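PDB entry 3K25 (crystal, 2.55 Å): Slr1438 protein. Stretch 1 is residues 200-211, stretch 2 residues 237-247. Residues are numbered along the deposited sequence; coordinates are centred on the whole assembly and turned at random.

Stretch 1, residues 200-211: NLTSPELDLAFT
Stretch 2 (237-247) YQTLVLWTVAG

What forms the apolar centre of the contact? Leu 242 lies there, with more of its surface covered by the other stretch than any other residue. Its chi1 is t (-170°) and its chi2 lies between wells at 143°, which places CD2 among three leucines of stretch 1: 3.6 Å from Leu 208 CD2, 3.9 Å from Leu 201 CD2 and 4.2 Å from Leu 206 CB. Leu 208 has chi1 m (-43°) and chi2 -33°; Leu 206 has chi1 -110° and chi2 55°; Leu 201, from the loop before the strand, is m,t. Phe 210 (chi1 m, chi2 -94°) completes the group, its ring edge approaching Leu 242 with CE2 4.3 Å from CB. Beside it, Phe 210 CB is 4.2 Å from Leu 240 CB, although the end of the Leu 240 side chain leads away.

How does the backbone bring these side chains together? Strands 205-210 and 239-245 run antiparallel, their directions 169° apart and their axes approaching to 4.6 Å. Glu 205 pairs with Val 245, and each step forward in stretch 1 is a step back in stretch 2, ending with Phe 210 opposite Leu 240. Leu 206, Leu 208 and Phe 210 therefore share one face with Thr 244, Leu 242 and Leu 240, while Glu 205, Asp 207 and Ala 209 share the other with Val 245, Trp 243 and Val 241. The CA-CA distance is 5.0 Å for Leu 208 and Leu 242, a hydrogen-bonded pair, but 4.4 Å for Ala 209 and Val 241, a non-hydrogen-bonded one.

Which hydrogen bonds fix this register? Leu 208 N donates to Leu 242 O at 2.9 Å, and Leu 242 N returns a bond to Leu 208 O at 2.7 Å. Next along, Phe 210 N reaches Leu 240 O at 2.6 Å, and Leu 240 N reaches Phe 210 O at 2.9 Å, nearly straight at 175°. The Leu 206 pair is uneven: Leu 206 N to Thr 244 O is 3.0 Å and straight at 172°, whereas Thr 244 N to Leu 206 O is weak, 3.1 Å and bent to 129°. Between these pairs, CA-H groups also meet carbonyls, with Val 241 CA 3.2 Å from Leu 208 O.

What happens at the polar edge? On the face opposite the leucines, the end of the Trp 243 side chain (chi1 t, chi2 -143°) comes nearer to stretch 1 than its CB does, beside Glu 205, which is extended with chi1 and chi2 both t and chi3 45°. Asp 207, also t, places OD2 obliquely to the indole, 3.6 Å from Trp 243 CE3. Beyond the strand pairing, Ala 246 N donates to Pro 204 O at 2.8 Å. A type I turn from Asn 200 to Ser 203 leads into this end, closed by Ser 203 N to Asn 200 O at 3.2 Å. At the other end, Thr 211 (chi1 p) sets CG2 3.4 Å from OG1 of Thr 239 (chi1 m).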

# COMPACT_ATOMS: atom_id res chain seq x y z
N ASN A 200 11.10 -14.85 -13.18
CA ASN A 200 12.10 -15.26 -12.20
C ASN A 200 12.16 -14.25 -11.06
O ASN A 200 12.83 -13.22 -11.17
CB ASN A 200 13.48 -15.38 -12.85
CG ASN A 200 14.55 -15.85 -11.87
OD1 ASN A 200 14.41 -16.90 -11.24
ND2 ASN A 200 15.61 -15.06 -11.73
N LEU A 201 11.44 -14.55 -9.98
CA LEU A 201 11.39 -13.69 -8.81
C LEU A 201 12.65 -13.84 -7.98
O LEU A 201 12.79 -13.24 -6.91
CB LEU A 201 10.15 -14.02 -7.98
CG LEU A 201 8.82 -13.81 -8.71
CD1 LEU A 201 7.68 -14.43 -7.92
CD2 LEU A 201 8.58 -12.33 -8.93
N THR A 202 13.58 -14.64 -8.47
CA THR A 202 14.85 -14.87 -7.80
C THR A 202 15.87 -13.85 -8.33
O THR A 202 16.96 -13.69 -7.76
CB THR A 202 15.36 -16.32 -8.04
OG1 THR A 202 14.51 -17.26 -7.37
CG2 THR A 202 16.79 -16.49 -7.53
N SER A 203 15.51 -13.16 -9.41
CA SER A 203 16.38 -12.15 -10.01
C SER A 203 16.85 -11.14 -8.97
O SER A 203 16.20 -10.96 -7.94
CB SER A 203 15.64 -11.42 -11.13
OG SER A 203 16.31 -10.21 -11.47
N PRO A 204 17.98 -10.46 -9.23
CA PRO A 204 18.51 -9.47 -8.29
C PRO A 204 17.48 -8.42 -7.88
O PRO A 204 17.42 -8.03 -6.71
CB PRO A 204 19.68 -8.86 -9.06
CG PRO A 204 20.17 -10.02 -9.85
CD PRO A 204 18.88 -10.61 -10.38
N GLU A 205 16.68 -7.97 -8.84
CA GLU A 205 15.66 -6.97 -8.56
C GLU A 205 14.61 -6.90 -9.67
O GLU A 205 14.94 -6.80 -10.84
CB GLU A 205 16.30 -5.60 -8.37
CG GLU A 205 15.30 -4.46 -8.26
CD GLU A 205 15.96 -3.13 -7.89
OE1 GLU A 205 17.00 -2.80 -8.48
OE2 GLU A 205 15.42 -2.42 -7.02
N LEU A 206 13.35 -6.97 -9.26
CA LEU A 206 12.22 -6.92 -10.18
C LEU A 206 11.31 -5.75 -9.78
O LEU A 206 10.72 -5.76 -8.69
CB LEU A 206 11.45 -8.24 -10.13
CG LEU A 206 11.50 -9.19 -11.34
CD1 LEU A 206 12.93 -9.52 -11.70
CD2 LEU A 206 10.72 -10.46 -11.03
N ASP A 207 11.20 -4.75 -10.63
CA ASP A 207 10.35 -3.60 -10.34
C ASP A 207 9.43 -3.41 -11.53
O ASP A 207 9.61 -2.49 -12.33
CB ASP A 207 11.21 -2.35 -10.14
CG ASP A 207 10.44 -1.18 -9.53
OD1 ASP A 207 9.49 -0.67 -10.18
OD2 ASP A 207 10.77 -0.78 -8.40
N LEU A 208 8.42 -4.27 -11.63
CA LEU A 208 7.49 -4.24 -12.75
C LEU A 208 6.15 -3.53 -12.53
O LEU A 208 5.48 -3.71 -11.50
CB LEU A 208 7.23 -5.68 -13.23
CG LEU A 208 8.41 -6.66 -13.36
CD1 LEU A 208 9.69 -5.92 -13.76
CD2 LEU A 208 8.62 -7.36 -12.03
N ALA A 209 5.76 -2.73 -13.52
CA ALA A 209 4.50 -2.00 -13.47
C ALA A 209 3.57 -2.44 -14.60
O ALA A 209 3.77 -2.07 -15.77
CB ALA A 209 4.75 -0.50 -13.56
N PHE A 210 2.57 -3.26 -14.27
CA PHE A 210 1.60 -3.72 -15.25
C PHE A 210 0.47 -2.68 -15.29
O PHE A 210 -0.44 -2.71 -14.47
CB PHE A 210 1.02 -5.06 -14.81
CG PHE A 210 2.05 -6.13 -14.62
CD1 PHE A 210 2.36 -7.02 -15.65
CD2 PHE A 210 2.69 -6.29 -13.39
CE1 PHE A 210 3.28 -8.04 -15.46
CE2 PHE A 210 3.61 -7.31 -13.20
CZ PHE A 210 3.91 -8.19 -14.24
N THR A 211 0.53 -1.75 -16.23
CA THR A 211 -0.50 -0.73 -16.29
C THR A 211 -1.68 -1.07 -17.19
O THR A 211 -2.55 -0.22 -17.43
CB THR A 211 0.08 0.62 -16.74
OG1 THR A 211 0.57 0.51 -18.08
CG2 THR A 211 1.23 1.04 -15.82
N TYR A 237 -8.57 1.11 -9.04
CA TYR A 237 -7.23 0.60 -9.31
C TYR A 237 -7.09 -0.04 -10.68
O TYR A 237 -7.69 -1.07 -10.95
CB TYR A 237 -6.84 -0.37 -8.21
CG TYR A 237 -6.99 0.26 -6.86
CD1 TYR A 237 -8.19 0.16 -6.14
CD2 TYR A 237 -5.97 1.06 -6.32
CE1 TYR A 237 -8.37 0.83 -4.93
CE2 TYR A 237 -6.14 1.74 -5.11
CZ TYR A 237 -7.34 1.62 -4.42
OH TYR A 237 -7.52 2.32 -3.24
N GLN A 238 -6.25 0.58 -11.51
CA GLN A 238 -6.04 0.11 -12.88
C GLN A 238 -4.63 -0.39 -13.16
O GLN A 238 -4.37 -0.92 -14.24
CB GLN A 238 -6.39 1.24 -13.83
CG GLN A 238 -7.74 1.84 -13.51
CD GLN A 238 -7.92 3.22 -14.09
OE1 GLN A 238 -8.11 3.38 -15.29
NE2 GLN A 238 -7.84 4.24 -13.23
N THR A 239 -3.74 -0.23 -12.19
CA THR A 239 -2.35 -0.66 -12.34
C THR A 239 -1.87 -1.62 -11.25
O THR A 239 -2.24 -1.50 -10.08
CB THR A 239 -1.39 0.54 -12.38
OG1 THR A 239 -1.44 1.15 -13.68
CG2 THR A 239 0.03 0.11 -12.07
N LEU A 240 -1.03 -2.57 -11.66
CA LEU A 240 -0.50 -3.56 -10.74
C LEU A 240 1.02 -3.49 -10.76
O LEU A 240 1.65 -3.60 -11.82
CB LEU A 240 -0.96 -4.94 -11.16
CG LEU A 240 -1.56 -5.86 -10.09
CD1 LEU A 240 -2.14 -5.08 -8.91
CD2 LEU A 240 -2.64 -6.69 -10.78
N VAL A 241 1.61 -3.28 -9.58
CA VAL A 241 3.06 -3.18 -9.45
C VAL A 241 3.65 -4.38 -8.69
O VAL A 241 3.05 -4.88 -7.74
CB VAL A 241 3.46 -1.87 -8.72
CG1 VAL A 241 4.95 -1.88 -8.39
CG2 VAL A 241 3.12 -0.66 -9.59
N LEU A 242 4.82 -4.83 -9.13
CA LEU A 242 5.48 -5.95 -8.47
C LEU A 242 6.91 -5.57 -8.09
O LEU A 242 7.72 -5.27 -8.95
CB LEU A 242 5.47 -7.17 -9.38
CG LEU A 242 5.93 -8.44 -8.66
CD1 LEU A 242 5.12 -9.63 -9.16
CD2 LEU A 242 7.42 -8.63 -8.88
N TRP A 243 7.20 -5.58 -6.79
CA TRP A 243 8.50 -5.20 -6.23
C TRP A 243 9.13 -6.37 -5.48
O TRP A 243 8.45 -7.08 -4.73
CB TRP A 243 8.29 -4.02 -5.28
CG TRP A 243 9.47 -3.50 -4.44
CD1 TRP A 243 9.42 -3.03 -3.14
CD2 TRP A 243 10.81 -3.25 -4.89
NE1 TRP A 243 10.63 -2.51 -2.76
CE2 TRP A 243 11.50 -2.62 -3.82
CE3 TRP A 243 11.49 -3.48 -6.09
CZ2 TRP A 243 12.83 -2.23 -3.91
CZ3 TRP A 243 12.81 -3.09 -6.18
CH2 TRP A 243 13.47 -2.47 -5.10
N THR A 244 10.42 -6.58 -5.67
CA THR A 244 11.12 -7.67 -5.00
C THR A 244 12.62 -7.56 -5.25
O THR A 244 13.04 -7.15 -6.33
CB THR A 244 10.61 -9.05 -5.46
OG1 THR A 244 11.39 -10.08 -4.85
CG2 THR A 244 10.71 -9.18 -6.97
N VAL A 245 13.42 -7.92 -4.25
CA VAL A 245 14.87 -7.86 -4.39
C VAL A 245 15.56 -9.08 -3.80
O VAL A 245 15.08 -9.69 -2.84
CB VAL A 245 15.46 -6.59 -3.72
CG1 VAL A 245 14.77 -5.35 -4.23
CG2 VAL A 245 15.35 -6.70 -2.21
N ALA A 246 16.70 -9.43 -4.38
CA ALA A 246 17.49 -10.56 -3.92
C ALA A 246 17.82 -10.37 -2.44
O ALA A 246 18.24 -9.29 -2.02
CB ALA A 246 18.78 -10.65 -4.74
N GLY A 247 17.60 -11.41 -1.64
CA GLY A 247 17.89 -11.32 -0.22
C GLY A 247 16.67 -11.10 0.66
O GLY A 247 16.23 -12.01 1.36